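PDB 3EAF: ABC transporter, substrate binding protein, which probably binds a solute outside the cell and delivers it to an ABC transporter for uptake, and carries a bound magnesium ion. Local coordinates for residues Tyr102-Ser106 / Asn296-Leu300; Asn117-Ala121 / Ile339-Pro343. All blocks are in the same frame, centred on the assembly; numbering follows the deposited sequence.

Contact 1: residues Tyr102-Ser106 / Asn296-Leu300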
ATOM      1  N   TYR A 102       8.186  -2.587 -12.325  1.00 10.67           N
ATOM      2  CA  TYR A 102       8.339  -2.002 -10.995  1.00  9.76           C
ATOM      3  C   TYR A 102       7.042  -2.149 -10.213  1.00  9.36           C
ATOM      4  O   TYR A 102       6.029  -1.527 -10.552  1.00  8.98           O
ATOM      5  CB  TYR A 102       8.727  -0.521 -11.120  1.00  9.81           C
ATOM      6  CG  TYR A 102       9.555   0.016  -9.970  1.00  9.36           C
ATOM      7  CD1 TYR A 102      10.929   0.176 -10.104  1.00  9.58           C
ATOM      8  CD2 TYR A 102       8.965   0.367  -8.760  1.00  9.10           C
ATOM      9  CE1 TYR A 102      11.702   0.664  -9.061  1.00  9.72           C
ATOM     10  CE2 TYR A 102       9.737   0.860  -7.699  1.00  9.94           C
ATOM     11  CZ  TYR A 102      11.103   1.006  -7.867  1.00 10.18           C
ATOM     12  OH  TYR A 102      11.880   1.487  -6.842  1.00 10.91           O
ATOM     13  N   ILE A 103       7.079  -2.988  -9.179  1.00  9.02           N
ATOM     14  CA  ILE A 103       5.920  -3.244  -8.335  1.00  8.93           C
ATOM     15  C   ILE A 103       6.179  -2.667  -6.950  1.00  9.16           C
ATOM     16  O   ILE A 103       7.081  -3.120  -6.227  1.00  9.50           O
ATOM     17  CB  ILE A 103       5.582  -4.754  -8.239  1.00  9.14           C
ATOM     18  CG1 ILE A 103       5.378  -5.346  -9.643  1.00  9.15           C
ATOM     19  CG2 ILE A 103       4.335  -4.961  -7.360  1.00  9.00           C
ATOM     20  CD1 ILE A 103       5.354  -6.877  -9.712  1.00  8.93           C
ATOM     21  N   SER A 104       5.374  -1.675  -6.575  1.00  8.97           N
ATOM     22  CA  SER A 104       5.685  -0.847  -5.420  1.00  8.39           C
ATOM     23  C   SER A 104       4.693  -0.967  -4.283  1.00  8.12           C
ATOM     24  O   SER A 104       3.507  -1.231  -4.489  1.00  8.14           O
ATOM     25  CB  SER A 104       5.807   0.620  -5.844  1.00  8.61           C
ATOM     26  OG  SER A 104       4.629   1.067  -6.499  1.00  8.29           O
ATOM     27  N   ALA A 105       5.208  -0.776  -3.076  1.00  7.75           N
ATOM     28  CA  ALA A 105       4.389  -0.517  -1.910  1.00  8.11           C
ATOM     29  C   ALA A 105       3.651   0.817  -2.035  1.00  8.04           C
ATOM     30  O   ALA A 105       2.554   0.967  -1.503  1.00  8.72           O
ATOM     31  CB  ALA A 105       5.234  -0.528  -0.676  1.00  7.95           C
ATOM     32  N   SER A 106       4.248   1.783  -2.728  1.00  7.99           N
ATOM     33  CA  SER A 106       3.537   3.021  -3.052  1.00  8.02           C
ATOM     34  C   SER A 106       2.362   2.709  -3.963  1.00  7.68           C
ATOM     35  O   SER A 106       2.527   2.045  -4.988  1.00  7.82           O
ATOM     36  CB  SER A 106       4.444   4.020  -3.762  1.00  7.96           C
ATOM     37  OG  SER A 106       3.665   5.106  -4.248  1.00  8.85           O
ATOM     38  N   ASN A 296       3.046  -8.423  -3.463  1.00  7.17           N
ATOM     39  CA  ASN A 296       3.837  -7.767  -4.506  1.00  7.50           C
ATOM     40  C   ASN A 296       4.726  -8.763  -5.249  1.00  7.25           C
ATOM     41  O   ASN A 296       4.762  -8.776  -6.478  1.00  7.89           O
ATOM     42  CB  ASN A 296       4.643  -6.578  -3.959  1.00  7.58           C
ATOM     43  CG  ASN A 296       3.779  -5.323  -3.779  1.00  8.05           C
ATOM     44  OD1 ASN A 296       2.553  -5.390  -3.865  1.00  8.31           O
ATOM     45  ND2 ASN A 296       4.418  -4.179  -3.533  1.00  7.75           N
ATOM     46  N   VAL A 297       5.410  -9.618  -4.500  1.00  7.09           N
ATOM     47  CA  VAL A 297       6.224 -10.675  -5.101  1.00  7.15           C
ATOM     48  C   VAL A 297       5.333 -11.652  -5.883  1.00  7.36           C
ATOM     49  O   VAL A 297       5.672 -12.042  -7.008  1.00  7.39           O
ATOM     50  CB  VAL A 297       7.057 -11.411  -4.029  1.00  7.13           C
ATOM     51  CG1 VAL A 297       7.774 -12.612  -4.618  1.00  7.02           C
ATOM     52  CG2 VAL A 297       8.053 -10.436  -3.373  1.00  7.12           C
ATOM     53  N   TRP A 298       4.190 -12.013  -5.297  1.00  7.41           N
ATOM     54  CA  TRP A 298       3.275 -12.976  -5.916  1.00  7.96           C
ATOM     55  C   TRP A 298       2.761 -12.476  -7.261  1.00  7.98           C
ATOM     56  O   TRP A 298       2.617 -13.263  -8.199  1.00  8.46           O
ATOM     57  CB  TRP A 298       2.086 -13.274  -5.000  1.00  8.18           C
ATOM     58  CG  TRP A 298       1.402 -14.604  -5.251  1.00  8.43           C
ATOM     59  CD1 TRP A 298       1.587 -15.457  -6.314  1.00  8.96           C
ATOM     60  CD2 TRP A 298       0.409 -15.215  -4.420  1.00  9.23           C
ATOM     61  NE1 TRP A 298       0.782 -16.567  -6.177  1.00  8.16           N
ATOM     62  CE2 TRP A 298       0.044 -16.440  -5.029  1.00  8.52           C
ATOM     63  CE3 TRP A 298      -0.212 -14.846  -3.214  1.00  9.54           C
ATOM     64  CZ2 TRP A 298      -0.919 -17.295  -4.475  1.00  9.21           C
ATOM     65  CZ3 TRP A 298      -1.163 -15.709  -2.660  1.00  9.22           C
ATOM     66  CH2 TRP A 298      -1.496 -16.920  -3.289  1.00  8.41           C
ATOM     67  N   LEU A 299       2.466 -11.179  -7.350  1.00  7.74           N
ATOM     68  CA  LEU A 299       2.040 -10.592  -8.614  1.00  8.04           C
ATOM     69  C   LEU A 299       3.110 -10.797  -9.689  1.00  8.04           C
ATOM     70  O   LEU A 299       2.789 -11.112 -10.830  1.00  7.98           O
ATOM     71  CB  LEU A 299       1.702  -9.097  -8.455  1.00  8.19           C
ATOM     72  CG  LEU A 299       1.184  -8.377  -9.713  1.00  8.21           C
ATOM     73  CD1 LEU A 299      -0.222  -8.870 -10.099  1.00  7.75           C
ATOM     74  CD2 LEU A 299       1.197  -6.863  -9.527  1.00  8.26           C
ATOM     75  N   LEU A 300       4.376 -10.609  -9.318  1.00  8.08           N
ATOM     76  CA  LEU A 300       5.497 -10.884 -10.215  1.00  8.73           C
ATOM     77  C   LEU A 300       5.537 -12.359 -10.654  1.00  8.97           C
ATOM     78  O   LEU A 300       5.722 -12.656 -11.841  1.00  8.92           O
ATOM     79  CB  LEU A 300       6.824 -10.483  -9.554  1.00  8.64           C
ATOM     80  CG  LEU A 300       8.120 -10.832 -10.282  1.00  9.04           C
ATOM     81  CD1 LEU A 300       8.236 -10.056 -11.593  1.00  9.57           C
ATOM     82  CD2 LEU A 300       9.323 -10.579  -9.386  1.00  8.87           C
TER
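Ile-103 fills the space between strand and helix, with 103 Å² of its surface covered by 296-300 out of 241 Å² buried in total. Its m,t rotamer (chi1 -56°, chi2 167°) sends CD1 toward the next helical turn, while CG2 stays over the start of the segment. Ile-103 CG2 lies 3.6 Å from Asn-296 CG, and Ile-103 CD1 lies 3.9 Å from Leu-300 CB and 4.2 Å from Leu-299 CD2. Asn-296, Leu-299 and Leu-300, spaced i, i+3 and i+4, supply the facing helical surface; the t,p rotamer of Leu-299 brings its CD2 to the methyl that Leu-300 meets through CB. Val-297 and Trp-298 point away, Val-297 against helix 18-38 and Trp-298 to a ring contact with Phe-35.

The axes of strand 102-104 and helix 296-300 approach to 8.9 Å at 154°, nearly antiparallel, as a helix covering one face of the sheet. Strand order 2-1-3-4-5 (47-56, 3-11, 79-82, 101-104, 117-118) fits the first lobe of a type I periplasmic binding protein, to which helix 288-304 returns after the second-lobe strand 251-255. Alternation of the strand puts Ser-104 on the opposite face, against Thr-88 of helix 85-98.

The polar end lies where the strand stops. Asn-296, chi1 -79°, turns its amide so that ND2 sits 3.2 Å from Ser-104 O, a weak hydrogen bond (N-H...O angle 140°); its stronger partner is Tyr-24 OH. Ser-104, in the p rotamer, donates a hydrogen bond from OG to Ser-106 O at 2.8 Å, bridging the turn at Ala-105, whose side chain touches Trp-83 and Trp-233.

Contact 2: residues Asn117-Ala121 / Ile339-Pro343; sequences NFYPA and IDYEP. With MG (magnesium ion), chain C.
Both segments are largely extended and run in opposite directions, with CA-CA separations of 8.3 Å for Phe-118 and Tyr-341 and 6.6 Å for Pro-120 and Ile-339. Phe-118 (phi/psi -139/153) ends the short strand 117-118 and Tyr-119 stays extended (-156/144). Pro-120 (-84/47) then centres an inverse gamma turn, closed by a weak hydrogen bond from Ala-121 N to Tyr-119 O at 3.0 Å. Residues 339-342 keep phi between -95° and -149° and psi near 130°, so Ile-339 and Tyr-341 face 117-121 while Asp-340 lies on the outer side.

Aromatic contact comes from Phe-118 (chi1 -62°, m; chi2 -95°) and Tyr-341 (chi1 -60°, m; chi2 -68°). The edge of Phe-118 meets the face of Tyr-341 in a T-shaped pair, centroids 4.9 Å apart and planes at 73°; Phe-118 CD1 is 3.5 Å from Tyr-341 CD2. His-346 also stacks on Phe-118.

Apolar packing continues at Pro-120 CB, 3.8 Å from Ile-339 CD1 (Ile-339 rotamer m,t).

The polar link is a weak hydrogen bond from Tyr-341 OH to Tyr-119 O, 2.8 Å, so this carbonyl accepts both the phenol and the gamma-turn amide.

Magnesium is held by Asp-340 OD1 at 2.5 Å, Tyr-341 O at 2.3 Å and waters 1, 2 and 3 at 2.3, 2.5 and 2.6 Å; Tyr-341 N donates to water 1 at 2.8 Å. Glu-325 O, near the C-terminal end of helix 317-326, completes a six-ligand site that ties this helix end to the 339-343 loop, next to edge strand 117-118 of what is probably the first lobe of a type I periplasmic binding protein.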
ATOM      1  N   ASN A 117       5.067   0.629 -14.195  1.00 10.83           N
ATOM      2  CA  ASN A 117       4.676   0.630 -12.786  1.00 10.43           C
ATOM      3  C   ASN A 117       3.337  -0.056 -12.522  1.00 10.24           C
ATOM      4  O   ASN A 117       2.335   0.226 -13.191  1.00 10.67           O
ATOM      5  CB  ASN A 117       4.673   2.053 -12.221  1.00 10.20           C
ATOM      6  CG  ASN A 117       6.074   2.647 -12.130  1.00 10.08           C
ATOM      7  OD1 ASN A 117       6.753   2.533 -11.103  1.00 10.86           O
ATOM      8  ND2 ASN A 117       6.520   3.259 -13.211  1.00  6.99           N
ATOM      9  N   PHE A 118       3.340  -0.966 -11.547  1.00  9.81           N
ATOM     10  CA  PHE A 118       2.158  -1.742 -11.171  1.00  9.34           C
ATOM     11  C   PHE A 118       2.097  -1.859  -9.648  1.00  8.99           C
ATOM     12  O   PHE A 118       3.118  -1.801  -8.967  1.00  8.78           O
ATOM     13  CB  PHE A 118       2.216  -3.160 -11.762  1.00  9.17           C
ATOM     14  CG  PHE A 118       2.235  -3.210 -13.266  1.00  9.68           C
ATOM     15  CD1 PHE A 118       1.053  -3.379 -13.986  1.00  9.46           C
ATOM     16  CD2 PHE A 118       3.440  -3.132 -13.967  1.00  9.46           C
ATOM     17  CE1 PHE A 118       1.066  -3.438 -15.381  1.00  9.98           C
ATOM     18  CE2 PHE A 118       3.466  -3.196 -15.363  1.00  9.08           C
ATOM     19  CZ  PHE A 118       2.279  -3.357 -16.073  1.00  7.94           C
ATOM     20  N   TYR A 119       0.891  -2.016  -9.118  1.00  8.66           N
ATOM     21  CA  TYR A 119       0.710  -2.412  -7.718  1.00  8.42           C
ATOM     22  C   TYR A 119      -0.653  -3.078  -7.593  1.00  8.33           C
ATOM     23  O   TYR A 119      -1.592  -2.666  -8.269  1.00  8.04           O
ATOM     24  CB  TYR A 119       0.874  -1.229  -6.742  1.00  8.17           C
ATOM     25  CG  TYR A 119       0.197   0.065  -7.159  1.00  8.55           C
ATOM     26  CD1 TYR A 119      -1.155   0.291  -6.876  1.00  8.17           C
ATOM     27  CD2 TYR A 119       0.911   1.073  -7.813  1.00  8.62           C
ATOM     28  CE1 TYR A 119      -1.789   1.470  -7.262  1.00  8.28           C
ATOM     29  CE2 TYR A 119       0.282   2.265  -8.197  1.00  8.67           C
ATOM     30  CZ  TYR A 119      -1.065   2.453  -7.917  1.00  8.74           C
ATOM     31  OH  TYR A 119      -1.684   3.629  -8.283  1.00  8.57           O
ATOM     32  N   PRO A 120      -0.764  -4.117  -6.740  1.00  8.12           N
ATOM     33  CA  PRO A 120      -1.984  -4.927  -6.649  1.00  7.73           C
ATOM     34  C   PRO A 120      -3.065  -4.330  -5.734  1.00  7.53           C
ATOM     35  O   PRO A 120      -3.637  -5.037  -4.895  1.00  6.90           O
ATOM     36  CB  PRO A 120      -1.459  -6.244  -6.074  1.00  7.81           C
ATOM     37  CG  PRO A 120      -0.368  -5.817  -5.161  1.00  7.74           C
ATOM     38  CD  PRO A 120       0.272  -4.595  -5.800  1.00  8.02           C
ATOM     39  N   ALA A 121      -3.338  -3.038  -5.901  1.00  7.24           N
ATOM     40  CA  ALA A 121      -4.306  -2.333  -5.067  1.00  7.06           C
ATOM     41  C   ALA A 121      -4.838  -1.124  -5.843  1.00  7.27           C
ATOM     42  O   ALA A 121      -4.225  -0.708  -6.827  1.00  7.02           O
ATOM     43  CB  ALA A 121      -3.653  -1.885  -3.743  1.00  7.14           C
ATOM     44  N   ILE A 339      -7.474  -8.489 -10.045  1.00 11.11           N
ATOM     45  CA  ILE A 339      -6.539  -7.516 -10.595  1.00 11.01           C
ATOM     46  C   ILE A 339      -6.529  -7.552 -12.118  1.00 11.22           C
ATOM     47  O   ILE A 339      -6.331  -8.603 -12.720  1.00 10.69           O
ATOM     48  CB  ILE A 339      -5.107  -7.799 -10.080  1.00 10.96           C
ATOM     49  CG1 ILE A 339      -5.017  -7.533  -8.576  1.00 10.94           C
ATOM     50  CG2 ILE A 339      -4.078  -6.960 -10.838  1.00 10.52           C
ATOM     51  CD1 ILE A 339      -3.989  -8.405  -7.873  1.00 11.13           C
ATOM     52  N   ASP A 340      -6.713  -6.383 -12.726  1.00 11.40           N
ATOM     53  CA  ASP A 340      -6.736  -6.251 -14.169  1.00 12.10           C
ATOM     54  C   ASP A 340      -6.209  -4.865 -14.548  1.00 12.23           C
ATOM     55  O   ASP A 340      -6.718  -3.852 -14.064  1.00 12.38           O
ATOM     56  CB  ASP A 340      -8.170  -6.455 -14.670  1.00 12.15           C
ATOM     57  CG  ASP A 340      -8.251  -6.689 -16.169  1.00 13.08           C
ATOM     58  OD1 ASP A 340      -7.199  -6.714 -16.856  1.00 13.55           O
ATOM     59  OD2 ASP A 340      -9.392  -6.846 -16.661  1.00 14.22           O
ATOM     60  N   TYR A 341      -5.188  -4.835 -15.404  1.00 12.38           N
ATOM     61  CA  TYR A 341      -4.511  -3.596 -15.785  1.00 12.67           C
ATOM     62  C   TYR A 341      -4.740  -3.209 -17.248  1.00 13.27           C
ATOM     63  O   TYR A 341      -4.586  -4.028 -18.151  1.00 13.20           O
ATOM     64  CB  TYR A 341      -2.998  -3.705 -15.553  1.00 11.78           C
ATOM     65  CG  TYR A 341      -2.582  -3.964 -14.131  1.00 11.21           C
ATOM     66  CD1 TYR A 341      -2.756  -2.995 -13.139  1.00 10.17           C
ATOM     67  CD2 TYR A 341      -1.981  -5.174 -13.776  1.00 10.76           C
ATOM     68  CE1 TYR A 341      -2.350  -3.228 -11.830  1.00  9.98           C
ATOM     69  CE2 TYR A 341      -1.579  -5.414 -12.478  1.00 10.11           C
ATOM     70  CZ  TYR A 341      -1.765  -4.446 -11.507  1.00 10.15           C
ATOM     71  OH  TYR A 341      -1.362  -4.700 -10.213  1.00 10.72           O
ATOM     72  N   GLU A 342      -5.069  -1.940 -17.461  1.00 13.89           N
ATOM     73  CA  GLU A 342      -5.239  -1.383 -18.791  1.00 14.91           C
ATOM     74  C   GLU A 342      -3.938  -0.725 -19.258  1.00 14.68           C
ATOM     75  O   GLU A 342      -3.324   0.024 -18.492  1.00 14.73           O
ATOM     76  CB  GLU A 342      -6.366  -0.342 -18.745  1.00 15.12           C
ATOM     77  CG  GLU A 342      -6.539   0.474 -20.003  1.00 17.30           C
ATOM     78  CD  GLU A 342      -7.697   1.451 -19.927  1.00 16.92           C
ATOM     79  OE1 GLU A 342      -8.568   1.293 -19.041  1.00 20.76           O
ATOM     80  OE2 GLU A 342      -7.728   2.383 -20.758  1.00 21.08           O
ATOM     81  N   PRO A 343      -3.517  -0.985 -20.515  1.00 14.56           N
ATOM     82  CA  PRO A 343      -2.384  -0.226 -21.054  1.00 14.77           C
ATOM     83  C   PRO A 343      -2.684   1.274 -20.979  1.00 14.63           C
ATOM     84  O   PRO A 343      -3.757   1.703 -21.388  1.00 14.84           O
ATOM     85  CB  PRO A 343      -2.301  -0.698 -22.510  1.00 14.72           C
ATOM     86  CG  PRO A 343      -2.931  -2.058 -22.503  1.00 14.68           C
ATOM     87  CD  PRO A 343      -4.040  -1.962 -21.491  1.00 14.54           C
TER
HETATM   88 MG    MG C   1      -5.432  -6.108 -18.556  1.00 14.55          MG
HETATM   89  O   HOH W   1      -4.138  -6.994 -16.865  1.00 11.36           O
HETATM   90  O   HOH W   2      -6.556  -7.848 -19.970  1.00 12.68           O
HETATM   91  O   HOH W   3      -7.416  -4.699 -19.375  1.00 13.91           O

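Contacts 1 and 2, with centres 10 Å apart, sit on neighbouring strands of one sheet, joined by probable hydrogen bonds from Phe-118 N to Tyr-102 O (2.9 Å) and from Ser-104 N to Phe-118 O (3.3 Å). Helix 288-304 serves both: Asn-296 OD1 is 3.1 Å from Pro-120 CD, and Leu-299 touches Tyr-341. Both are buried where they touch. Contact 1 packs Ile-103 on Asn-296 and two leucines, with a weak amide-to-carbonyl hydrogen bond. Contact 2, at the edge strand, is aromatic on its inner side but reaches the surface through Asp-340 and Glu-342; the exposed Asp-340 and the carbonyl of Tyr-341 bind a magnesium ion that also carries three waters.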